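Side-chain contacts in taurocyamine kinase (Schistosoma mansoni, PDB 4WOD), which catalyses the reversible, magnesium-dependent transfer of a phosphoryl group between ATP and taurocyamine, using a chain built of two tandem phosphagen kinase repeats: residues Glu347-Val350 / Met351-Tyr355; Lys401-Thr404 / His405-Leu409. The protein carries 4 engineered substitutions. One frame throughout, in Å; residues are numbered along the deposited sequence.

Read from the N terminus, the chain meets interaction 1 first, on the last two turns of helix 331-355, which ends the helical part of the first repeat. It closes only a helical turn. Interaction 2 comes later, in the second repeat, where 401-404 folds back on 405-409 and closes a tight loop between helices 392-398 and 409-418. The two are in series and neither nest nor cross, with centres about 18 Å apart. They nonetheless touch: Arg402 NH2 probably donates to Tyr355 O, 3.3 Å away. Through that bond a loop in the N-terminal domain of the second repeat reaches the end of the first repeat's helix.

Interaction 1: Glu347-Val350 / Met351-Tyr355; sequences ELEV and MLQEY
Glu349 OE2 is gripped by two donors, Gln353 NE2 one turn further along the helix and the backbone N of Met286. The amide bond is short, 2.7 Å from Gln353 NE2 to Glu349 OE2, and nearly straight at 172°. Its acceptor lies in the plane of the Gln353 amide, whereas NE2 reaches OE2 from the anti side and 35° out of the carboxylate plane. Both chains bend to meet: Glu349 at chi2, after CG has set off anti to the backbone N, and Gln353 at its own chi2 (-64°), which brings the amide back over the preceding turn. The other oxygen, Glu349 OE1, accepts from Leu287 N, so a buried carboxylate receives two backbone N-H groups of helix 285-288, which should hold it against rotation.

This is an i to i+4 side-chain pair on the closing turns of helix 331-355, in the catalytic domain of the first repeat. Beneath it runs the regular alpha-helical bonding, for example Leu352 N to Leu348 O at 2.9 Å.

Round the helix from the carboxylate, Met351 bends at chi3 and lays its CE back along the previous turn. That methyl rests 3.9 Å from Leu348 CD1, the two side chains crossing at about a right angle, and 4.1 Å from Glu347 CB. The carboxylate of Glu347 leads away from Met351 to a salt bridge with Arg343, while Leu352 packs on Met286 and Leu287.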
ATOM      1  N   GLU A 347      20.407   2.369   3.386  1.00 19.05           N
ATOM      2  CA  GLU A 347      21.010   1.435   4.345  1.00 20.18           C
ATOM      3  C   GLU A 347      20.216   0.116   4.364  1.00 22.57           C
ATOM      4  O   GLU A 347      20.789  -0.977   4.456  1.00 17.73           O
ATOM      5  CB  GLU A 347      21.068   2.041   5.750  1.00 20.92           C
ATOM      6  CG  GLU A 347      22.169   3.070   5.939  1.00 21.46           C
ATOM      7  CD  GLU A 347      22.114   3.774   7.293  1.00 25.42           C
ATOM      8  OE1 GLU A 347      21.053   3.777   7.934  1.00 27.15           O
ATOM      9  OE2 GLU A 347      23.135   4.346   7.712  1.00 26.21           O
ATOM     10  N   LEU A 348      18.895   0.226   4.236  1.00 19.25           N
ATOM     11  CA  LEU A 348      18.054  -0.966   4.200  1.00 19.30           C
ATOM     12  C   LEU A 348      18.257  -1.766   2.906  1.00 18.97           C
ATOM     13  O   LEU A 348      18.238  -3.001   2.930  1.00 20.78           O
ATOM     14  CB  LEU A 348      16.585  -0.585   4.383  1.00 20.02           C
ATOM     15  CG  LEU A 348      15.609  -1.736   4.632  1.00 26.40           C
ATOM     16  CD1 LEU A 348      16.112  -2.616   5.763  1.00 23.57           C
ATOM     17  CD2 LEU A 348      14.231  -1.183   4.963  1.00 22.48           C
ATOM     18  N   GLU A 349      18.470  -1.088   1.778  1.00 18.33           N
ATOM     19  CA  GLU A 349      18.752  -1.807   0.537  1.00 18.72           C
ATOM     20  C   GLU A 349      20.047  -2.604   0.700  1.00 19.28           C
ATOM     21  O   GLU A 349      20.148  -3.771   0.292  1.00 16.22           O
ATOM     22  CB  GLU A 349      18.867  -0.853  -0.651  1.00 19.56           C
ATOM     23  CG  GLU A 349      19.389  -1.503  -1.915  1.00 19.61           C
ATOM     24  CD  GLU A 349      18.357  -2.393  -2.615  1.00 22.32           C
ATOM     25  OE1 GLU A 349      17.159  -2.315  -2.263  1.00 27.08           O
ATOM     26  OE2 GLU A 349      18.745  -3.158  -3.524  1.00 21.49           O
ATOM     27  N   VAL A 350      21.043  -1.967   1.300  1.00 19.90           N
ATOM     28  CA  VAL A 350      22.336  -2.624   1.515  1.00 13.50           C
ATOM     29  C   VAL A 350      22.159  -3.858   2.400  1.00 18.28           C
ATOM     30  O   VAL A 350      22.702  -4.923   2.099  1.00 25.11           O
ATOM     31  CB  VAL A 350      23.351  -1.651   2.137  1.00 18.13           C
ATOM     32  CG1 VAL A 350      24.578  -2.409   2.651  1.00 23.11           C
ATOM     33  CG2 VAL A 350      23.761  -0.614   1.112  1.00 17.90           C
ATOM     34  N   MET A 351      21.373  -3.726   3.462  1.00 16.15           N
ATOM     35  CA  MET A 351      21.114  -4.846   4.362  1.00 22.74           C
ATOM     36  C   MET A 351      20.402  -5.969   3.627  1.00 20.50           C
ATOM     37  O   MET A 351      20.767  -7.135   3.772  1.00 18.83           O
ATOM     38  CB  MET A 351      20.291  -4.406   5.576  1.00 17.06           C
ATOM     39  CG  MET A 351      21.054  -3.554   6.581  1.00 23.74           C
ATOM     40  SD  MET A 351      20.030  -2.978   7.956  1.00 37.23           S
ATOM     41  CE  MET A 351      19.474  -1.416   7.336  1.00 30.43           C
ATOM     42  N   LEU A 352      19.400  -5.619   2.827  1.00 17.97           N
ATOM     43  CA  LEU A 352      18.694  -6.623   2.036  1.00 18.08           C
ATOM     44  C   LEU A 352      19.633  -7.362   1.100  1.00 19.57           C
ATOM     45  O   LEU A 352      19.587  -8.592   1.005  1.00 20.17           O
ATOM     46  CB  LEU A 352      17.568  -5.985   1.219  1.00 12.39           C
ATOM     47  CG  LEU A 352      16.351  -5.422   1.952  1.00 20.78           C
ATOM     48  CD1 LEU A 352      15.569  -4.504   1.020  1.00 14.11           C
ATOM     49  CD2 LEU A 352      15.421  -6.553   2.512  1.00 14.14           C
ATOM     50  N   GLN A 353      20.479  -6.611   0.395  1.00 19.97           N
ATOM     51  CA  GLN A 353      21.392  -7.202  -0.566  1.00 20.97           C
ATOM     52  C   GLN A 353      22.300  -8.198   0.144  1.00 20.81           C
ATOM     53  O   GLN A 353      22.517  -9.296  -0.363  1.00 21.26           O
ATOM     54  CB  GLN A 353      22.213  -6.117  -1.303  1.00 22.18           C
ATOM     55  CG  GLN A 353      21.379  -5.278  -2.285  1.00 26.66           C
ATOM     56  CD  GLN A 353      20.813  -6.092  -3.449  1.00 33.30           C
ATOM     57  OE1 GLN A 353      21.309  -7.177  -3.767  1.00 42.34           O
ATOM     58  NE2 GLN A 353      19.765  -5.570  -4.085  1.00 27.63           N
ATOM     59  N   GLU A 354      22.775  -7.847   1.336  1.00 18.82           N
ATOM     60  CA  GLU A 354      23.657  -8.746   2.090  1.00 22.76           C
ATOM     61  C   GLU A 354      22.931  -9.955   2.725  1.00 20.70           C
ATOM     62  O   GLU A 354      23.405 -11.092   2.617  1.00 23.90           O
ATOM     63  CB  GLU A 354      24.400  -7.962   3.171  1.00 22.27           C
ATOM     64  CG  GLU A 354      25.354  -6.915   2.596  1.00 31.50           C
ATOM     65  CD  GLU A 354      26.409  -7.536   1.673  1.00 41.44           C
ATOM     66  OE1 GLU A 354      27.014  -8.560   2.065  1.00 43.36           O
ATOM     67  OE2 GLU A 354      26.599  -7.029   0.540  1.00 45.95           O
ATOM     68  N   TYR A 355      21.796  -9.713   3.368  1.00 15.45           N
ATOM     69  CA  TYR A 355      21.074 -10.774   4.086  1.00 20.04           C
ATOM     70  C   TYR A 355      20.520 -11.832   3.132  1.00 19.93           C
ATOM     71  O   TYR A 355      20.308 -12.972   3.538  1.00 19.58           O
ATOM     72  CB  TYR A 355      19.932 -10.187   4.917  1.00 16.74           C
ATOM     73  CG  TYR A 355      19.504 -11.033   6.096  1.00 21.82           C
ATOM     74  CD1 TYR A 355      20.337 -11.185   7.198  1.00 19.97           C
ATOM     75  CD2 TYR A 355      18.259 -11.654   6.124  1.00 19.41           C
ATOM     76  CE1 TYR A 355      19.964 -11.937   8.269  1.00 19.26           C
ATOM     77  CE2 TYR A 355      17.868 -12.415   7.212  1.00 22.06           C
ATOM     78  CZ  TYR A 355      18.732 -12.553   8.282  1.00 22.09           C
ATOM     79  OH  TYR A 355      18.373 -13.288   9.380  1.00 19.42           O
TER

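Interaction 2: Lys401-Thr404 / His405-Leu409; sequences KRTT and HGATL
Thr403 OG1 faces the backbone of the returning arm of the loop and accepts from Ala407 N at 2.9 Å. A second bond to the same oxygen, from Gly406 N at 3.3 Å, is weak. Chi1 of 62° holds OG1 between the backbone N and the carbonyl carbon of Thr403, which turns it inward over these two amides. Gly406 N also donates to Thr403 O, closing a type I beta turn from Thr403 to Gly406, and Thr403 N donates to Ala407 O at 2.9 Å, in the carbonyl plane.

Beside this turn, Arg402 and Thr408 run side by side and point the same way. The Thr408 methyl CG2 lies over one face of the guanidinium, 3.4 Å from Arg402 NE and displaced toward the rim. At the guanidinium edge, Arg402 NH1 donates to Gly406 O at 2.9 Å, a bent bond of 133° whose acceptor is tilted 27° from the guanidinium plane. At the tip of the turn Thr404 CB sits over the centre of the His405 ring, 4.0 Å from its centroid, in a CH-pi contact.

Further out, Glu429 bridges the turn through both carboxylate oxygens, OE2 to Thr403 OG1 and OE1 to His405 ND1. Arg402 NH2 bonds outward to Asn356 OD1 and Tyr355 O, and Thr408 OG1, at the N-cap of helix 409-418, accepts from His411 N. A water joins the base of the loop, donating to Lys401 O at 2.6 Å and accepting from Leu409 N.

With Ala407 N donating to it, and Gly406 N weakly, Thr403 OG1 would be expected to give its own proton to Glu429, a polarity consistent with a carboxylate that is ionised.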
ATOM      1  N   LYS A 401      20.082 -18.632   9.504  1.00 21.99           N
ATOM      2  CA  LYS A 401      19.717 -19.999   9.154  1.00 22.23           C
ATOM      3  C   LYS A 401      18.592 -19.988   8.114  1.00 21.05           C
ATOM      4  O   LYS A 401      17.688 -19.146   8.168  1.00 21.80           O
ATOM      5  CB  LYS A 401      19.299 -20.786  10.404  1.00 23.63           C
ATOM      6  CG  LYS A 401      18.940 -22.236  10.109  1.00 25.10           C
ATOM      7  CD  LYS A 401      19.553 -23.202  11.118  1.00 38.85           C
ATOM      8  CE  LYS A 401      20.161 -24.426  10.422  1.00 34.88           C
ATOM      9  NZ  LYS A 401      19.305 -24.929   9.307  1.00 33.51           N
ATOM     10  N   ARG A 402      18.655 -20.917   7.164  1.00 21.40           N
ATOM     11  CA  ARG A 402      17.584 -21.080   6.178  1.00 17.19           C
ATOM     12  C   ARG A 402      17.146 -22.530   6.130  1.00 18.70           C
ATOM     13  O   ARG A 402      17.948 -23.436   6.399  1.00 13.54           O
ATOM     14  CB  ARG A 402      18.029 -20.639   4.782  1.00 19.40           C
ATOM     15  CG  ARG A 402      18.450 -19.173   4.677  1.00 17.25           C
ATOM     16  CD  ARG A 402      17.989 -18.542   3.351  1.00 20.95           C
ATOM     17  NE  ARG A 402      18.218 -17.099   3.372  1.00 20.06           N
ATOM     18  CZ  ARG A 402      17.437 -16.202   2.784  1.00 24.49           C
ATOM     19  NH1 ARG A 402      16.362 -16.591   2.090  1.00 19.11           N
ATOM     20  NH2 ARG A 402      17.744 -14.907   2.877  1.00 22.76           N
ATOM     21  N   THR A 403      15.879 -22.754   5.781  1.00 17.17           N
ATOM     22  CA  THR A 403      15.453 -24.108   5.437  1.00 18.46           C
ATOM     23  C   THR A 403      16.091 -24.506   4.119  1.00 18.91           C
ATOM     24  O   THR A 403      16.709 -23.686   3.435  1.00 18.10           O
ATOM     25  CB  THR A 403      13.929 -24.226   5.311  1.00 19.16           C
ATOM     26  OG1 THR A 403      13.475 -23.380   4.244  1.00 17.91           O
ATOM     27  CG2 THR A 403      13.261 -23.821   6.595  1.00 18.17           C
ATOM     28  N   THR A 404      15.904 -25.766   3.742  1.00 22.02           N
ATOM     29  CA  THR A 404      16.539 -26.306   2.559  1.00 23.30           C
ATOM     30  C   THR A 404      16.132 -25.494   1.343  1.00 22.25           C
ATOM     31  O   THR A 404      16.903 -25.337   0.401  1.00 22.59           O
ATOM     32  CB  THR A 404      16.181 -27.806   2.355  1.00 22.54           C
ATOM     33  OG1 THR A 404      16.548 -28.542   3.530  1.00 28.65           O
ATOM     34  CG2 THR A 404      16.939 -28.379   1.180  1.00 25.45           C
ATOM     35  N   HIS A 405      14.923 -24.942   1.383  1.00 22.13           N
ATOM     36  CA  HIS A 405      14.399 -24.243   0.224  1.00 21.29           C
ATOM     37  C   HIS A 405      14.288 -22.731   0.420  1.00 19.51           C
ATOM     38  O   HIS A 405      13.721 -22.033  -0.416  1.00 19.00           O
ATOM     39  CB  HIS A 405      13.074 -24.869  -0.153  1.00 21.00           C
ATOM     40  CG  HIS A 405      13.166 -26.359  -0.269  1.00 22.69           C
ATOM     41  ND1 HIS A 405      12.371 -27.217   0.461  1.00 24.68           N
ATOM     42  CD2 HIS A 405      14.013 -27.143  -0.981  1.00 23.45           C
ATOM     43  CE1 HIS A 405      12.695 -28.466   0.173  1.00 24.09           C
ATOM     44  NE2 HIS A 405      13.689 -28.450  -0.701  1.00 25.33           N
ATOM     45  N   GLY A 406      14.872 -22.229   1.504  1.00 19.00           N
ATOM     46  CA  GLY A 406      15.121 -20.802   1.603  1.00 20.02           C
ATOM     47  C   GLY A 406      14.326 -19.976   2.597  1.00 16.00           C
ATOM     48  O   GLY A 406      14.434 -18.746   2.610  1.00 14.77           O
ATOM     49  N   ALA A 407      13.540 -20.633   3.444  1.00 14.76           N
ATOM     50  CA  ALA A 407      12.750 -19.920   4.422  1.00 14.82           C
ATOM     51  C   ALA A 407      13.596 -19.521   5.650  1.00 17.91           C
ATOM     52  O   ALA A 407      14.501 -20.256   6.089  1.00 14.57           O
ATOM     53  CB  ALA A 407      11.552 -20.769   4.845  1.00 12.99           C
ATOM     54  N   THR A 408      13.304 -18.345   6.186  1.00 14.48           N
ATOM     55  CA  THR A 408      14.027 -17.834   7.347  1.00 17.17           C
ATOM     56  C   THR A 408      13.080 -17.467   8.476  1.00 19.60           C
ATOM     57  O   THR A 408      11.866 -17.328   8.262  1.00 13.77           O
ATOM     58  CB  THR A 408      14.861 -16.589   6.989  1.00 17.10           C
ATOM     59  OG1 THR A 408      13.982 -15.500   6.660  1.00 18.11           O
ATOM     60  CG2 THR A 408      15.790 -16.883   5.811  1.00 16.24           C
ATOM     61  N   LEU A 409      13.644 -17.305   9.676  1.00 19.78           N
ATOM     62  CA  LEU A 409      12.885 -16.872  10.843  1.00 17.66           C
ATOM     63  C   LEU A 409      12.427 -15.438  10.627  1.00 17.45           C
ATOM     64  O   LEU A 409      11.340 -15.033  11.075  1.00 13.60           O
ATOM     65  CB  LEU A 409      13.733 -16.988  12.123  1.00 19.89           C
ATOM     66  CG  LEU A 409      13.104 -16.552  13.454  1.00 17.06           C
ATOM     67  CD1 LEU A 409      11.888 -17.398  13.827  1.00 16.68           C
ATOM     68  CD2 LEU A 409      14.141 -16.613  14.568  1.00 16.98           C
TER
HETATM   69  O   HOH W   1      16.556 -17.750  10.084  1.00 16.28           O